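Local coordinates for protein 'Carboxyl esterase 2 (Tuber melanosporum Mel28, PDB 5MIF) that probably hydrolyses carboxylic esters, as an archaeal-like carboxylesterase with the alpha/beta hydrolase fold, at residues Gln34-Pro37 with Ile38-Ala41; Arg267-Asp270 with Glu271-Ala274. All coordinates share one frame; numbering follows the deposited sequence.

Interaction 1: Gln34-Pro37 with Ile38-Ala41; sequences QLDP and ITQA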
ATOM      1  N   GLN A  34     -16.336  -2.506  -9.799  1.00 69.40           N
ATOM      2  CA  GLN A  34     -15.152  -1.681  -9.600  1.00 61.77           C
ATOM      3  C   GLN A  34     -14.962  -1.298  -8.133  1.00 61.72           C
ATOM      4  O   GLN A  34     -13.834  -1.247  -7.648  1.00 58.17           O
ATOM      5  CB  GLN A  34     -15.224  -0.420 -10.468  1.00 62.66           C
ATOM      6  CG  GLN A  34     -16.468   0.416 -10.250  1.00 70.12           C
ATOM      7  CD  GLN A  34     -16.572   1.565 -11.235  1.00 78.05           C
ATOM      8  OE1 GLN A  34     -15.957   1.537 -12.304  1.00 83.09           O
ATOM      9  NE2 GLN A  34     -17.341   2.589 -10.873  1.00 73.11           N
ATOM     10  N   LEU A  35     -16.060  -1.049  -7.422  1.00 56.83           N
ATOM     11  CA  LEU A  35     -15.976  -0.738  -6.001  1.00 52.35           C
ATOM     12  C   LEU A  35     -16.161  -2.012  -5.183  1.00 53.21           C
ATOM     13  O   LEU A  35     -16.954  -2.870  -5.557  1.00 59.25           O
ATOM     14  CB  LEU A  35     -17.045   0.294  -5.619  1.00 58.45           C
ATOM     15  CG  LEU A  35     -16.843   1.774  -5.975  1.00 57.03           C
ATOM     16  CD1 LEU A  35     -17.981   2.626  -5.405  1.00 56.61           C
ATOM     17  CD2 LEU A  35     -15.478   2.296  -5.537  1.00 55.47           C
ATOM     18  N   ASP A  36     -15.431  -2.149  -4.078  1.00 51.26           N
ATOM     19  CA  ASP A  36     -15.654  -3.278  -3.174  1.00 52.16           C
ATOM     20  C   ASP A  36     -17.026  -3.108  -2.502  1.00 55.92           C
ATOM     21  O   ASP A  36     -17.505  -1.984  -2.369  1.00 52.12           O
ATOM     22  CB  ASP A  36     -14.536  -3.381  -2.125  1.00 44.95           C
ATOM     23  CG  ASP A  36     -14.662  -2.343  -1.019  1.00 53.12           C
ATOM     24  OD1 ASP A  36     -14.043  -1.256  -1.121  1.00 48.11           O
ATOM     25  OD2 ASP A  36     -15.378  -2.629  -0.029  1.00 54.04           O
ATOM     26  N   PRO A  37     -17.659  -4.219  -2.073  1.00 58.13           N
ATOM     27  CA  PRO A  37     -19.017  -4.195  -1.498  1.00 52.07           C
ATOM     28  C   PRO A  37     -19.245  -3.204  -0.353  1.00 55.44           C
ATOM     29  O   PRO A  37     -20.303  -2.575  -0.318  1.00 57.94           O
ATOM     30  CB  PRO A  37     -19.202  -5.632  -1.005  1.00 54.44           C
ATOM     31  CG  PRO A  37     -18.403  -6.442  -1.962  1.00 52.07           C
ATOM     32  CD  PRO A  37     -17.180  -5.603  -2.266  1.00 53.80           C
ATOM     33  N   ILE A  38     -18.303  -3.080   0.576  1.00 51.31           N
ATOM     34  CA  ILE A  38     -18.487  -2.171   1.702  1.00 52.41           C
ATOM     35  C   ILE A  38     -18.536  -0.718   1.245  1.00 53.97           C
ATOM     36  O   ILE A  38     -19.363   0.067   1.718  1.00 52.35           O
ATOM     37  CB  ILE A  38     -17.373  -2.319   2.752  1.00 51.34           C
ATOM     38  CG1 ILE A  38     -17.439  -3.690   3.415  1.00 49.46           C
ATOM     39  CG2 ILE A  38     -17.505  -1.254   3.825  1.00 48.43           C
ATOM     40  CD1 ILE A  38     -16.410  -3.872   4.508  1.00 50.79           C
ATOM     41  N   THR A  39     -17.625  -0.369   0.343  1.00 52.73           N
ATOM     42  CA  THR A  39     -17.545   0.974  -0.208  1.00 52.47           C
ATOM     43  C   THR A  39     -18.751   1.274  -1.098  1.00 54.90           C
ATOM     44  O   THR A  39     -19.293   2.381  -1.085  1.00 58.15           O
ATOM     45  CB  THR A  39     -16.242   1.167  -0.996  1.00 49.00           C
ATOM     46  OG1 THR A  39     -15.130   1.007  -0.100  1.00 52.67           O
ATOM     47  CG2 THR A  39     -16.186   2.567  -1.609  1.00 47.62           C
ATOM     48  N   GLN A  40     -19.153   0.278  -1.877  1.00 53.12           N
ATOM     49  CA  GLN A  40     -20.330   0.370  -2.726  1.00 55.90           C
ATOM     50  C   GLN A  40     -21.588   0.594  -1.887  1.00 55.04           C
ATOM     51  O   GLN A  40     -22.424   1.413  -2.232  1.00 58.02           O
ATOM     52  CB  GLN A  40     -20.470  -0.897  -3.564  1.00 55.15           C
ATOM     53  CG  GLN A  40     -21.579  -0.851  -4.582  1.00 58.43           C
ATOM     54  CD  GLN A  40     -21.345   0.232  -5.604  1.00 55.98           C
ATOM     55  OE1 GLN A  40     -20.386   0.181  -6.370  1.00 57.62           O
ATOM     56  NE2 GLN A  40     -22.225   1.218  -5.626  1.00 59.13           N
ATOM     57  N   ALA A  41     -21.707  -0.134  -0.781  1.00 56.08           N
ATOM     58  CA  ALA A  41     -22.837   0.017   0.136  1.00 55.73           C
ATOM     59  C   ALA A  41     -22.893   1.421   0.714  1.00 57.97           C
ATOM     60  O   ALA A  41     -23.964   2.015   0.831  1.00 59.40           O
ATOM     61  CB  ALA A  41     -22.751  -1.003   1.255  1.00 50.97           C
TER
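Asp36 and Thr39 show how an N-cap residue closes the first turn of a helix: their side chains meet at about a right angle, and both carboxylate oxygens of the aspartate are put to use. OD1 accepts a hydrogen bond from Thr39 OG1, 2.7 Å long, on its syn side and 29° out of the carboxylate plane. OD2 accepts from the backbone, where Thr39 N lies 3.2 Å away and comes from above the plane, while the bond from Ile38 N is weak and bent. With CG lodged between the backbone N and the carbonyl carbon of Asp36 (chi1 76°), the carboxylate folds back over the start of helix 37-47 and reaches these amides. Behind the cap the main chain takes over: Asp36 O receives Gln40 N at 2.8 Å and Pro37 O receives Ala41 N at 2.9 Å.

Leu35, one residue before the cap, crosses two helix side chains at about a right angle. Its CD2 touches Thr39 CG2 at 4.0 Å. The bend of Gln40 at chi2 turns the amide back so that OE1 lies against CB and CD1 of Leu35, and Gln40 NE2 is hydrogen-bonded to Asp44 OD1, one turn on. Leu35 and Thr39 both pack on Ile316, and Asp36 packs on Gln301 of the second subunit. The chemistry is that of a charged N-cap: a buried carboxylate facing the amino end of a helix is likely to be stabilised by the helix dipole, with two amide N-H groups, one of them only weakly bonded, and a hydroxyl probably offsetting its charge.

Interaction 2: Arg267-Asp270 with Glu271-Ala274; sequences RASD and EDLA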
ATOM      1  N   ARG A 267       2.492  23.077  -7.911  1.00 45.52           N
ATOM      2  CA  ARG A 267       2.999  24.062  -8.858  1.00 44.89           C
ATOM      3  C   ARG A 267       4.267  24.733  -8.354  1.00 46.89           C
ATOM      4  O   ARG A 267       4.731  25.712  -8.940  1.00 43.40           O
ATOM      5  CB  ARG A 267       1.932  25.127  -9.138  1.00 45.29           C
ATOM      6  CG  ARG A 267       0.597  24.551  -9.579  1.00 49.03           C
ATOM      7  CD  ARG A 267      -0.438  25.644  -9.811  1.00 54.59           C
ATOM      8  NE  ARG A 267      -0.234  26.267 -11.113  1.00 61.14           N
ATOM      9  CZ  ARG A 267      -0.664  25.762 -12.265  1.00 62.86           C
ATOM     10  NH1 ARG A 267      -1.361  24.631 -12.286  1.00 59.00           N
ATOM     11  NH2 ARG A 267      -0.402  26.403 -13.396  1.00 60.27           N
ATOM     12  N   ALA A 268       4.831  24.211  -7.270  1.00 43.22           N
ATOM     13  CA  ALA A 268       6.045  24.792  -6.723  1.00 46.43           C
ATOM     14  C   ALA A 268       7.200  24.551  -7.686  1.00 45.91           C
ATOM     15  O   ALA A 268       7.089  23.740  -8.605  1.00 46.39           O
ATOM     16  CB  ALA A 268       6.348  24.217  -5.348  1.00 46.30           C
ATOM     17  N   SER A 269       8.299  25.267  -7.490  1.00 46.19           N
ATOM     18  CA  SER A 269       9.460  25.111  -8.355  1.00 50.86           C
ATOM     19  C   SER A 269      10.187  23.790  -8.106  1.00 51.47           C
ATOM     20  O   SER A 269      10.082  23.203  -7.018  1.00 50.72           O
ATOM     21  CB  SER A 269      10.435  26.265  -8.160  1.00 45.31           C
ATOM     22  OG  SER A 269      11.127  26.127  -6.931  1.00 50.93           O
ATOM     23  N   ASP A 270      10.906  23.325  -9.126  1.00 51.26           N
ATOM     24  CA  ASP A 270      11.802  22.176  -8.995  1.00 51.72           C
ATOM     25  C   ASP A 270      12.752  22.356  -7.822  1.00 49.38           C
ATOM     26  O   ASP A 270      12.990  21.427  -7.049  1.00 49.35           O
ATOM     27  CB  ASP A 270      12.605  21.970 -10.287  1.00 51.08           C
ATOM     28  CG  ASP A 270      11.812  21.264 -11.359  1.00 51.89           C
ATOM     29  OD1 ASP A 270      10.658  20.880 -11.089  1.00 56.11           O
ATOM     30  OD2 ASP A 270      12.333  21.106 -12.483  1.00 59.77           O
ATOM     31  N   GLU A 271      13.289  23.562  -7.688  1.00 50.02           N
ATOM     32  CA  GLU A 271      14.291  23.832  -6.668  1.00 52.72           C
ATOM     33  C   GLU A 271      13.725  23.678  -5.251  1.00 49.71           C
ATOM     34  O   GLU A 271      14.398  23.169  -4.354  1.00 50.05           O
ATOM     35  CB  GLU A 271      14.862  25.240  -6.854  1.00 56.16           C
ATOM     36  CG  GLU A 271      15.856  25.656  -5.767  1.00 62.26           C
ATOM     37  CD  GLU A 271      16.279  27.120  -5.878  1.00 75.24           C
ATOM     38  OE1 GLU A 271      16.454  27.604  -7.021  1.00 81.11           O
ATOM     39  OE2 GLU A 271      16.452  27.776  -4.821  1.00 71.03           O
ATOM     40  N   ASP A 272      12.488  24.120  -5.049  1.00 48.29           N
ATOM     41  CA  ASP A 272      11.838  23.973  -3.738  1.00 50.39           C
ATOM     42  C   ASP A 272      11.415  22.527  -3.468  1.00 43.12           C
ATOM     43  O   ASP A 272      11.704  21.986  -2.408  1.00 44.29           O
ATOM     44  CB  ASP A 272      10.615  24.883  -3.635  1.00 48.32           C
ATOM     45  CG  ASP A 272      10.985  26.349  -3.529  1.00 52.43           C
ATOM     46  OD1 ASP A 272      12.125  26.665  -3.101  1.00 53.84           O
ATOM     47  OD2 ASP A 272      10.123  27.184  -3.882  1.00 49.76           O
ATOM     48  N   LEU A 273      10.737  21.911  -4.437  1.00 43.43           N
ATOM     49  CA  LEU A 273      10.208  20.561  -4.264  1.00 46.35           C
ATOM     50  C   LEU A 273      11.303  19.535  -4.028  1.00 46.40           C
ATOM     51  O   LEU A 273      11.103  18.567  -3.290  1.00 44.97           O
ATOM     52  CB  LEU A 273       9.394  20.146  -5.481  1.00 44.98           C
ATOM     53  CG  LEU A 273       7.987  20.717  -5.579  1.00 48.22           C
ATOM     54  CD1 LEU A 273       7.220  19.968  -6.647  1.00 45.45           C
ATOM     55  CD2 LEU A 273       7.277  20.627  -4.232  1.00 44.90           C
ATOM     56  N   ALA A 274      12.473  19.769  -4.621  1.00 44.71           N
ATOM     57  CA  ALA A 274      13.620  18.875  -4.458  1.00 45.30           C
ATOM     58  C   ALA A 274      14.060  18.815  -3.000  1.00 44.46           C
ATOM     59  O   ALA A 274      14.783  17.904  -2.600  1.00 42.29           O
ATOM     60  CB  ALA A 274      14.783  19.319  -5.353  1.00 42.32           C
TER
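Ser269 O accepts the nearly straight bond from Leu273 N, 3.0 Å long with an angle of 173° at the hydrogen, and so sets the first turn of the short helix 270-273. The same serine supplies the cap. Its OG, placed between the backbone N and the carbonyl carbon by chi1 of 74°, turns over the helix start and accepts from Asp272 N at 3.1 Å. A third bond, from Ala274 N to Asp270 O, also spans 3.0 Å, with its donor tilted 26° from the carbonyl plane.

The side chains follow this frame. Asp272 lays its carboxylate beside the capping hydroxyl, its CG 3.4 Å from Ser269 OG, while CB of Glu271 comes to 3.8 Å from that same oxygen. On the apolar side, Ala268 CB rests against CG and CD2 of Leu273, both at 3.9 Å, a hydrophobic staple joining the residue before the N-cap to the first turn. Replacing Ser269 by an alanine removes OG, which would probably leave Asp272 N without its capping acceptor and the start of this short helix less firmly held.

Arg299, on helix 290-302, holds the start of the turn with NH2, in a salt bridge to Asp270 OD1 and a hydrogen bond to Ala268 O. Leu273 packs on Phe296 of that helix and on Leu303 just beyond it. Ala268 and Asp272 lie against Leu201 of helix 191-206, so the capped turn packs against both helices, shortly before strand 279-284 enters the central sheet.

Overall arrangement
From the first modelled residues onward, interaction 1 closes a tight turn at once, where the N-terminal loop enters helix 37-47 close to strand 315-316 and the second subunit. Most of the central sheet follows before interaction 2 closes a second such turn, in the loop leading into helix 270-273 ahead of strand 279-284. The two stand in series, neither nested nor crossed, with centres 37 Å apart and nearest atoms about 27 Å apart. As paired examples of helix N-capping they differ in setting: 34-41 joins the N-terminal helix to the late 315-316 strand, whereas 267-274 ties a connecting loop to helices 191-206 and 290-302.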